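Local atomic coordinates of probable adhesion protein (Pseudomonas aeruginosa PAO1, PDB entry 6R3Z), a protein that probably serves as the solute-binding component of a metal-ion transport system, with a histidine-rich site that holds ferrous iron, manganese or nickel. Residues 29-34 with 50-55. Residues are numbered along the deposited sequence; the frame is centred on the assembly and turned at random.
Sequences EVVPLI and IKRIGT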
loop_
_atom_site.group_PDB
_atom_site.type_symbol
_atom_site.label_atom_id
_atom_site.label_comp_id
_atom_site.label_asym_id
_atom_site.label_seq_id
_atom_site.Cartn_x
_atom_site.Cartn_y
_atom_site.Cartn_z
ATOM N N GLU A 29 -5.665 -21.447 2.973
ATOM C CA GLU A 29 -5.687 -20.650 4.205
ATOM C C GLU A 29 -4.711 -19.455 4.041
ATOM O O GLU A 29 -3.590 -19.625 3.528
ATOM C CB GLU A 29 -5.261 -21.490 5.425
ATOM C CG GLU A 29 -6.232 -22.583 5.843
ATOM C CD GLU A 29 -5.768 -23.251 7.122
ATOM O OE1 GLU A 29 -4.918 -24.166 7.035
ATOM O OE2 GLU A 29 -6.213 -22.829 8.213
ATOM N N VAL A 30 -5.129 -18.258 4.484
ATOM C CA VAL A 30 -4.297 -17.045 4.382
ATOM C C VAL A 30 -3.859 -16.701 5.803
ATOM O O VAL A 30 -4.711 -16.485 6.672
ATOM C CB VAL A 30 -5.052 -15.866 3.707
ATOM C CG1 VAL A 30 -4.104 -14.691 3.438
ATOM C CG2 VAL A 30 -5.748 -16.312 2.417
ATOM N N VAL A 31 -2.534 -16.670 6.045
ATOM C CA VAL A 31 -1.982 -16.504 7.387
ATOM C C VAL A 31 -1.129 -15.243 7.504
ATOM O O VAL A 31 -0.027 -15.226 6.965
ATOM C CB VAL A 31 -1.194 -17.776 7.855
ATOM C CG1 VAL A 31 -0.769 -17.663 9.321
ATOM C CG2 VAL A 31 -1.976 -19.071 7.612
ATOM N N PRO A 32 -1.559 -14.206 8.261
ATOM C CA PRO A 32 -0.699 -13.022 8.436
ATOM C C PRO A 32 0.537 -13.385 9.255
ATOM O O PRO A 32 0.438 -14.150 10.228
ATOM C CB PRO A 32 -1.589 -12.039 9.207
ATOM C CG PRO A 32 -2.991 -12.560 9.012
ATOM C CD PRO A 32 -2.826 -14.042 8.991
ATOM N N LEU A 33 1.699 -12.878 8.822
ATOM C CA LEU A 33 2.963 -13.142 9.507
ATOM C C LEU A 33 3.060 -12.364 10.797
ATOM O O LEU A 33 3.764 -12.789 11.725
ATOM C CB LEU A 33 4.149 -12.819 8.606
ATOM C CG LEU A 33 4.873 -14.029 8.000
ATOM C CD1 LEU A 33 3.960 -14.801 7.028
ATOM C CD2 LEU A 33 6.127 -13.578 7.245
ATOM N N ILE A 34 2.414 -11.196 10.837
ATOM C CA ILE A 34 2.450 -10.337 12.031
ATOM C C ILE A 34 1.015 -10.001 12.483
ATOM O O ILE A 34 0.121 -9.918 11.631
ATOM C CB ILE A 34 3.378 -9.089 11.861
ATOM C CG1 ILE A 34 2.753 -7.969 10.998
ATOM C CG2 ILE A 34 4.759 -9.499 11.326
ATOM C CD1 ILE A 34 3.625 -6.640 10.881
ATOM N N ILE A 50 7.858 -15.817 14.224
ATOM C CA ILE A 50 8.829 -16.622 13.476
ATOM C C ILE A 50 8.410 -18.101 13.520
ATOM O O ILE A 50 8.486 -18.786 12.493
ATOM C CB ILE A 50 10.269 -16.378 14.004
ATOM C CG1 ILE A 50 10.714 -14.930 13.695
ATOM C CG2 ILE A 50 11.268 -17.406 13.434
ATOM C CD1 ILE A 50 11.931 -14.430 14.512
ATOM N N LYS A 51 7.911 -18.567 14.695
ATOM C CA LYS A 51 7.452 -19.953 14.892
ATOM C C LYS A 51 6.376 -20.325 13.867
ATOM O O LYS A 51 6.416 -21.429 13.331
ATOM C CB LYS A 51 6.928 -20.163 16.332
ATOM C CG LYS A 51 6.550 -21.607 16.672
ATOM C CD LYS A 51 7.745 -22.570 16.709
ATOM C CE LYS A 51 7.331 -23.999 16.969
ATOM N NZ LYS A 51 6.772 -24.184 18.338
ATOM N N ARG A 52 5.447 -19.387 13.584
ATOM C CA ARG A 52 4.309 -19.563 12.660
ATOM C C ARG A 52 4.698 -19.935 11.232
ATOM O O ARG A 52 3.959 -20.668 10.564
ATOM C CB ARG A 52 3.444 -18.304 12.645
ATOM C CG ARG A 52 2.376 -18.324 13.714
ATOM C CD ARG A 52 1.146 -17.542 13.284
ATOM N NE ARG A 52 1.357 -16.096 13.368
ATOM C CZ ARG A 52 1.186 -15.373 14.473
ATOM N NH1 ARG A 52 0.809 -15.955 15.606
ATOM N NH2 ARG A 52 1.386 -14.064 14.451
ATOM N N ILE A 53 5.857 -19.437 10.769
ATOM C CA ILE A 53 6.375 -19.695 9.417
ATOM C C ILE A 53 6.571 -21.208 9.175
ATOM O O ILE A 53 6.280 -21.687 8.079
ATOM C CB ILE A 53 7.630 -18.826 9.120
ATOM C CG1 ILE A 53 7.219 -17.336 9.055
ATOM C CG2 ILE A 53 8.340 -19.255 7.817
ATOM C CD1 ILE A 53 8.334 -16.328 9.107
ATOM N N GLY A 54 6.977 -21.941 10.214
ATOM C CA GLY A 54 7.148 -23.392 10.161
ATOM C C GLY A 54 5.910 -24.186 9.769
ATOM O O GLY A 54 6.040 -25.330 9.340
ATOM N N THR A 55 4.699 -23.577 9.871
ATOM C CA THR A 55 3.430 -24.232 9.522
ATOM C C THR A 55 2.928 -23.834 8.103
ATOM O O THR A 55 1.872 -24.306 7.666
ATOM C CB THR A 55 2.353 -23.966 10.612
ATOM O OG1 THR A 55 1.858 -22.627 10.491
ATOM C CG2 THR A 55 2.864 -24.218 12.046
#
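Arg52 reaches from helix 47-53 to the end of strand 29-32, where it meets Val31, Pro32 and Leu33. It has the most surface buried by the contact. Its CD lies 4.4 Å from Val31 CG1, a loose apolar touch. The chain bends at chi3 (-76°), which turns NE aside from the line of the methylenes. The guanidinium meets two backbone carbonyls obliquely. NE is 3.8 Å from Pro32 O, and NH2 is 3.8 Å from Leu33 O. Neither approach is a hydrogen bond. The stronger polar partner of NH2 is Asp49, one helical turn back, which forms a salt bridge with it. Leu33 O is buried here and has no hydrogen-bond partner in the model; the nearby positive charge may partly offset this.

Leu33 and Ile53 form the apolar half of the contact. Their side chains cross at about a right angle, with Leu33 CD2 4.0 Å from Ile53 CD1. Ile53 CG1 sits anti to the carbonyl carbon (chi1 -67°) and approaches Leu33 CG at 4.2 Å. Thr55 OG1 donates to Arg52 O at 2.9 Å.

This is helix-on-sheet packing in a parallel sheet of order 2-1-3-4, away from the metal site. Strand 29-32 is an outermost strand, paired with strand 8-11. Helix 68-76 continues the apolar layer, with Ala70 against Leu33 and Met73 against Ile53. Helix 14-24 packs on Val30.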